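Local coordinates for putative peptidyl-arginine deiminase family protein (Campylobacter jejuni subsp. jejuni serotype O:2, PDB 6B2W), which probably hydrolyses agmatine to N-carbamoylputrescine as an agmatine deiminase, and is captured here with agmatine bound, at residues F198-D203 / E229-L234; R264-T269 / V313-N318. The protein carries 1 engineered substitution. All coordinates share one frame; numbering follows the deposited sequence.

Contact 1. Residues F198-D203 / E229-L234. With AG2 (agmatine), chain C.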
loop_
_atom_site.group_PDB
_atom_site.type_symbol
_atom_site.label_atom_id
_atom_site.label_comp_id
_atom_site.label_asym_id
_atom_site.label_seq_id
_atom_site.Cartn_x
_atom_site.Cartn_y
_atom_site.Cartn_z
ATOM N N PHE A 198 4.494 -15.112 -3.541
ATOM C CA PHE A 198 4.270 -14.662 -2.168
ATOM C C PHE A 198 5.574 -14.176 -1.545
ATOM O O PHE A 198 6.645 -14.336 -2.130
ATOM C CB PHE A 198 3.678 -15.789 -1.316
ATOM C CG PHE A 198 4.552 -17.009 -1.224
ATOM C CD1 PHE A 198 4.432 -18.036 -2.151
ATOM C CD2 PHE A 198 5.488 -17.134 -0.207
ATOM C CE1 PHE A 198 5.233 -19.163 -2.067
ATOM C CE2 PHE A 198 6.294 -18.257 -0.120
ATOM C CZ PHE A 198 6.165 -19.274 -1.050
ATOM N N ILE A 199 5.467 -13.570 -0.366
ATOM C CA ILE A 199 6.628 -13.233 0.457
ATOM C C ILE A 199 6.410 -13.850 1.842
ATOM O O ILE A 199 5.336 -13.720 2.425
ATOM C CB ILE A 199 6.834 -11.704 0.571
ATOM C CG1 ILE A 199 6.979 -11.057 -0.815
ATOM C CG2 ILE A 199 8.053 -11.387 1.427
ATOM C CD1 ILE A 199 8.259 -11.392 -1.553
ATOM N N LYS A 200 7.451 -14.479 2.381
ATOM C CA LYS A 200 7.326 -15.378 3.526
ATOM C C LYS A 200 7.445 -14.547 4.788
ATOM O O LYS A 200 8.479 -13.932 5.035
ATOM C CB LYS A 200 8.417 -16.452 3.492
ATOM C CG LYS A 200 8.413 -17.402 4.682
ATOM C CD LYS A 200 7.246 -18.376 4.629
ATOM C CE LYS A 200 7.310 -19.368 5.783
ATOM N NZ LYS A 200 6.205 -20.366 5.731
ATOM N N GLY A 201 6.384 -14.554 5.587
ATOM C CA GLY A 201 6.220 -13.604 6.685
ATOM C C GLY A 201 4.975 -12.765 6.459
ATOM O O GLY A 201 4.407 -12.219 7.400
ATOM N N ASP A 202 4.555 -12.660 5.200
ATOM C CA ASP A 202 3.329 -11.958 4.842
ATOM C C ASP A 202 2.122 -12.727 5.379
ATOM O O ASP A 202 1.884 -13.875 4.994
ATOM C CB ASP A 202 3.238 -11.813 3.318
ATOM C CG ASP A 202 2.154 -10.857 2.877
ATOM O OD1 ASP A 202 2.021 -9.761 3.468
ATOM O OD2 ASP A 202 1.445 -11.197 1.910
ATOM N N ASP A 203 1.369 -12.088 6.269
ATOM C CA ASP A 203 0.197 -12.706 6.892
ATOM C C ASP A 203 -1.111 -12.148 6.324
ATOM O O ASP A 203 -2.163 -12.228 6.963
ATOM C CB ASP A 203 0.243 -12.502 8.409
ATOM C CG ASP A 203 0.253 -11.035 8.808
ATOM O OD1 ASP A 203 -0.397 -10.208 8.137
ATOM O OD2 ASP A 203 0.918 -10.714 9.805
ATOM N N GLU A 229 17.701 -22.213 -4.009
ATOM C CA GLU A 229 17.358 -23.077 -2.879
ATOM C C GLU A 229 16.369 -22.407 -1.927
ATOM O O GLU A 229 15.868 -23.039 -1.000
ATOM C CB GLU A 229 18.630 -23.466 -2.127
ATOM C CG GLU A 229 19.573 -24.322 -2.960
ATOM C CD GLU A 229 21.035 -24.079 -2.643
ATOM O OE1 GLU A 229 21.361 -23.856 -1.456
ATOM O OE2 GLU A 229 21.857 -24.117 -3.587
ATOM N N ASP A 230 16.100 -21.127 -2.163
ATOM C CA ASP A 230 15.115 -20.381 -1.397
ATOM C C ASP A 230 13.714 -20.808 -1.836
ATOM O O ASP A 230 13.481 -21.076 -3.014
ATOM C CB ASP A 230 15.320 -18.885 -1.639
ATOM C CG ASP A 230 14.634 -18.015 -0.604
ATOM O OD1 ASP A 230 13.458 -18.278 -0.280
ATOM O OD2 ASP A 230 15.268 -17.049 -0.124
ATOM N N GLU A 231 12.785 -20.867 -0.887
ATOM C CA GLU A 231 11.400 -21.241 -1.193
ATOM C C GLU A 231 10.705 -20.259 -2.138
ATOM O O GLU A 231 9.709 -20.606 -2.764
ATOM C CB GLU A 231 10.568 -21.422 0.087
ATOM C CG GLU A 231 10.397 -20.189 0.961
ATOM C CD GLU A 231 9.562 -20.471 2.203
ATOM O OE1 GLU A 231 8.515 -21.148 2.089
ATOM O OE2 GLU A 231 9.946 -20.007 3.299
ATOM N N HIS A 232 11.238 -19.045 -2.237
ATOM C CA HIS A 232 10.691 -18.022 -3.126
ATOM C C HIS A 232 11.020 -18.214 -4.605
ATOM O O HIS A 232 10.394 -17.574 -5.449
ATOM C CB HIS A 232 11.181 -16.637 -2.694
ATOM C CG HIS A 232 10.688 -16.228 -1.346
ATOM N ND1 HIS A 232 11.511 -16.125 -0.247
ATOM C CD2 HIS A 232 9.443 -15.924 -0.915
ATOM C CE1 HIS A 232 10.795 -15.758 0.800
ATOM N NE2 HIS A 232 9.538 -15.631 0.420
ATOM N N TYR A 233 11.983 -19.080 -4.928
ATOM C CA TYR A 233 12.490 -19.162 -6.303
ATOM C C TYR A 233 11.405 -19.405 -7.351
ATOM O O TYR A 233 11.081 -18.495 -8.116
ATOM C CB TYR A 233 13.605 -20.205 -6.453
ATOM C CG TYR A 233 14.277 -20.114 -7.807
ATOM C CD1 TYR A 233 15.157 -19.079 -8.089
ATOM C CD2 TYR A 233 14.011 -21.040 -8.814
ATOM C CE1 TYR A 233 15.771 -18.971 -9.324
ATOM C CE2 TYR A 233 14.623 -20.942 -10.054
ATOM C CZ TYR A 233 15.499 -19.901 -10.303
ATOM O OH TYR A 233 16.117 -19.781 -11.528
ATOM N N LEU A 234 10.844 -20.613 -7.396
ATOM C CA LEU A 234 9.910 -20.951 -8.478
ATOM C C LEU A 234 8.513 -20.308 -8.346
ATOM O O LEU A 234 7.842 -20.106 -9.362
ATOM C CB LEU A 234 9.839 -22.472 -8.727
ATOM C CG LEU A 234 9.175 -23.453 -7.756
ATOM C CD1 LEU A 234 7.655 -23.384 -7.816
ATOM C CD2 LEU A 234 9.626 -24.870 -8.086
HETATM N N AG2 C . -0.333 -7.407 11.988
HETATM C CA AG2 C . -0.124 -8.092 10.707
HETATM C CB AG2 C . -0.520 -7.196 9.532
HETATM C CG AG2 C . 0.558 -7.217 8.441
HETATM C CD AG2 C . 0.390 -6.009 7.522
HETATM N NE AG2 C . 0.043 -6.435 6.158
HETATM C CZ AG2 C . -0.130 -5.587 5.137
HETATM N NH1 AG2 C . -0.439 -6.044 3.929
HETATM N NH2 AG2 C . -0.017 -4.270 5.309
#

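Contact 2. Residues R264-T269 / V313-N318. With AG2 (agmatine), chain C.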
loop_
_atom_site.group_PDB
_atom_site.type_symbol
_atom_site.label_atom_id
_atom_site.label_comp_id
_atom_site.label_asym_id
_atom_site.label_seq_id
_atom_site.Cartn_x
_atom_site.Cartn_y
_atom_site.Cartn_z
ATOM N N ARG A 264 12.361 -16.218 13.158
ATOM C CA ARG A 264 11.237 -16.154 12.225
ATOM C C ARG A 264 11.634 -15.314 11.007
ATOM O O ARG A 264 12.109 -14.185 11.163
ATOM C CB ARG A 264 10.022 -15.536 12.918
ATOM C CG ARG A 264 8.706 -15.763 12.193
ATOM C CD ARG A 264 7.548 -15.139 12.958
ATOM N NE ARG A 264 7.548 -13.677 12.868
ATOM C CZ ARG A 264 7.108 -12.974 11.823
ATOM N NH1 ARG A 264 6.628 -13.581 10.738
ATOM N NH2 ARG A 264 7.155 -11.646 11.858
ATOM N N ARG A 265 11.450 -15.858 9.803
ATOM C CA ARG A 265 11.824 -15.138 8.583
ATOM C C ARG A 265 10.927 -13.923 8.350
ATOM O O ARG A 265 9.705 -14.047 8.320
ATOM C CB ARG A 265 11.777 -16.045 7.351
ATOM C CG ARG A 265 12.176 -15.316 6.074
ATOM C CD ARG A 265 12.614 -16.255 4.964
ATOM N NE ARG A 265 13.229 -15.529 3.852
ATOM C CZ ARG A 265 13.692 -16.095 2.738
ATOM N NH1 ARG A 265 13.612 -17.411 2.569
ATOM N NH2 ARG A 265 14.234 -15.342 1.785
ATOM N N LEU A 266 11.548 -12.759 8.175
ATOM C CA LEU A 266 10.820 -11.515 7.948
ATOM C C LEU A 266 10.489 -11.338 6.470
ATOM O O LEU A 266 11.278 -11.718 5.600
ATOM C CB LEU A 266 11.643 -10.330 8.447
ATOM C CG LEU A 266 12.033 -10.379 9.925
ATOM C CD1 LEU A 266 12.906 -9.187 10.291
ATOM C CD2 LEU A 266 10.799 -10.432 10.813
ATOM N N GLY A 267 9.327 -10.750 6.194
ATOM C CA GLY A 267 8.826 -10.607 4.830
ATOM C C GLY A 267 9.361 -9.386 4.109
ATOM O O GLY A 267 8.603 -8.467 3.778
ATOM N N ALA A 268 10.666 -9.389 3.848
ATOM C CA ALA A 268 11.334 -8.282 3.166
ATOM C C ALA A 268 10.985 -8.278 1.682
ATOM O O ALA A 268 11.187 -9.274 0.983
ATOM C CB ALA A 268 12.841 -8.380 3.343
ATOM N N THR A 269 10.467 -7.149 1.215
ATOM C CA THR A 269 10.113 -6.972 -0.185
ATOM C C THR A 269 10.377 -5.519 -0.582
ATOM O O THR A 269 9.982 -4.592 0.127
ATOM C CB THR A 269 8.640 -7.369 -0.448
ATOM O OG1 THR A 269 8.264 -7.004 -1.782
ATOM C CG2 THR A 269 7.692 -6.706 0.552
ATOM N N VAL A 313 12.375 -2.671 10.913
ATOM C CA VAL A 313 11.518 -2.800 12.105
ATOM C C VAL A 313 10.055 -3.023 11.720
ATOM O O VAL A 313 9.329 -3.733 12.415
ATOM C CB VAL A 313 11.630 -1.573 13.040
ATOM C CG1 VAL A 313 10.728 -1.738 14.253
ATOM C CG2 VAL A 313 13.066 -1.374 13.498
ATOM N N PHE A 314 9.640 -2.423 10.605
ATOM C CA PHE A 314 8.283 -2.597 10.078
ATOM C C PHE A 314 7.954 -4.072 9.863
ATOM O O PHE A 314 6.825 -4.503 10.093
ATOM C CB PHE A 314 8.118 -1.857 8.746
ATOM C CG PHE A 314 8.028 -0.363 8.878
ATOM C CD1 PHE A 314 9.176 0.420 8.921
ATOM C CD2 PHE A 314 6.793 0.263 8.938
ATOM C CE1 PHE A 314 9.090 1.793 9.035
ATOM C CE2 PHE A 314 6.701 1.637 9.052
ATOM C CZ PHE A 314 7.851 2.402 9.101
ATOM N N LEU A 315 8.949 -4.840 9.423
ATOM C CA LEU A 315 8.757 -6.247 9.065
ATOM C C LEU A 315 8.399 -7.155 10.248
ATOM O O LEU A 315 7.899 -8.261 10.040
ATOM C CB LEU A 315 10.008 -6.800 8.376
ATOM C CG LEU A 315 10.521 -6.124 7.102
ATOM C CD1 LEU A 315 11.788 -6.830 6.642
ATOM C CD2 LEU A 315 9.470 -6.144 6.005
ATOM N N ARG A 316 8.647 -6.709 11.478
ATOM C CA ARG A 316 8.316 -7.519 12.660
ATOM C C ARG A 316 6.808 -7.738 12.798
ATOM O O ARG A 316 6.370 -8.745 13.359
ATOM C CB ARG A 316 8.876 -6.887 13.932
ATOM C CG ARG A 316 10.394 -6.902 13.994
ATOM C CD ARG A 316 10.903 -6.259 15.274
ATOM N NE ARG A 316 12.303 -5.844 15.170
ATOM C CZ ARG A 316 12.949 -5.126 16.087
ATOM N NH1 ARG A 316 12.333 -4.732 17.198
ATOM N NH2 ARG A 316 14.224 -4.799 15.897
ATOM N N GLN A 317 6.024 -6.794 12.284
ATOM C CA GLN A 317 4.577 -6.947 12.210
ATOM C C GLN A 317 4.113 -7.164 10.762
ATOM O O GLN A 317 2.976 -6.852 10.415
ATOM C CB GLN A 317 3.893 -5.739 12.855
ATOM C CG GLN A 317 4.091 -5.653 14.363
ATOM C CD GLN A 317 3.436 -6.798 15.122
ATOM O OE1 GLN A 317 2.459 -7.389 14.663
ATOM N NE2 GLN A 317 3.977 -7.114 16.296
ATOM N N ASN A 318 5.016 -7.695 9.933
ATOM C CA ASN A 318 4.704 -8.260 8.608
ATOM C C ASN A 318 4.248 -7.301 7.495
ATOM O O ASN A 318 3.643 -7.731 6.508
ATOM C CB ASN A 318 3.711 -9.416 8.769
ATOM C CG ASN A 318 4.189 -10.445 9.774
ATOM O OD1 ASN A 318 5.354 -10.841 9.759
ATOM N ND2 ASN A 318 3.301 -10.878 10.655
HETATM N N AG2 C . -0.333 -7.407 11.988
HETATM C CA AG2 C . -0.124 -8.092 10.707
HETATM C CB AG2 C . -0.520 -7.196 9.532
HETATM C CG AG2 C . 0.558 -7.217 8.441
HETATM C CD AG2 C . 0.390 -6.009 7.522
HETATM N NE AG2 C . 0.043 -6.435 6.158
HETATM C CZ AG2 C . -0.130 -5.587 5.137
HETATM N NH1 AG2 C . -0.439 -6.044 3.929
HETATM N NH2 AG2 C . -0.017 -4.270 5.309
HETATM O O HOH W 1 7.559 -10.136 8.160
HETATM O O HOH W 2 5.488 -7.799 4.116
#

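Contact 1. Residues F198-D203 / E229-L234
The imidazole of His232 spans the gap between two loops, accepting a weak hydrogen bond on NE2 from the backbone N of Lys200 (3.1 Å) and giving another weak one from ND1 to OD1 of Asp230. This pattern is consistent with a neutral ring protonated at ND1. The Lys200 N lies in the ring plane. OD1 of Asp230 also caps the turn into the following helix with a nearly straight bond from His232 N (170°), so one carboxylate oxygen holds both the backbone and the ring of the same residue. At the ring edge, CD2 of His232 lies 3.4 Å from the carbonyl O of Phe198 and 4.0 Å from CE2 of the Phe198 phenyl, the two ring planes being inclined at 48°. Lys200 is part of the type II turn Ile199 to Asp202, whose third position is Gly201 with positive phi. The Lys200 side chain, bent at chi2 (72°), crosses Glu231 at about a right angle. Its aliphatic part does the touching, Lys200 CG lying 3.3 Å from Glu231 OE2, whereas Lys200 NZ stays 4.4 Å from Glu231 OE1, beyond a salt bridge. Residues 198-203 belong to the loop from strand 190-194 to strand 212-216, and the segment 229-234 leads into helix 233-244, so the contact fastens the approach to that helix to a loop whose Asp203 lines the agmatine pocket.

Contact 2. Residues R264-T269 / V313-N318
Arg264 and Asn318 meet with their flat groups almost perpendicular, guanidinium and amide planes 89° apart. Both terminal nitrogens turn to the same oxygen: NH2 of Arg264 donates to OD1 of Asn318 at 2.9 Å, tilted 24° from the carbonyl plane, while NH1 adds a weak bond to that OD1 at 3.2 Å. The arginine chain runs extended from the backbone and then bends at chi3 (73°), which brings the edge of the guanidinium to Asn318 OD1 and near the carbonyl oxygens of Leu315 and Arg316. A water also holds OD1. It accepts from Gly267 N and donates to Leu315 O as well as to Asn318 OD1, tying the two backbones to the amide; Leu315 O is shared with the backbone N of Asn318. A second water bridges Gly267 O and Asn318 O. The apolar part of the contact centres on the side chain of Leu315. Its CB lies 3.9 Å from CB of Leu266, CD1 reaches CB of Ala268 at 3.8 Å, and CD2 comes to 3.3 Å from the carbonyl O of Gly267. Gly267 itself is the centre of an inverse gamma turn closed by a weak bond from Ala268 N to Leu266 O. Asn318 directs ND2 to Asp203, another residue of the ligand pocket. Its carbonyl, like that of Gln317, borders the agmatine chain, Gln317 O lying 3.1 Å from CG of the ligand. Arg264 is a second-shell residue that, with the water and Asp203, helps set the rotation of the Asn318 amide, within the substrate pocket of an enzyme whose family adopts the pentein alpha/beta-propeller fold.

Contacts 1 and 2 follow each other in series along the chain, the first closing before the second opens, and lie on the same side of the molecule with centres about 12 Å apart. All four segments are largely loops; 198-203 and 313-318 reach the agmatine, whereas 229-234 lies farther out. A salt bridge from Asp230 OD2 to Arg265 NH2 connects them away from the ligand, so the same Asp230 that caps the turn leading into helix 233-244 also anchors the 264-269 loop. With the probable hydrogen bond between Asp203 and Asn318, the two contacts are joined at two levels, one at the substrate and one toward the helix.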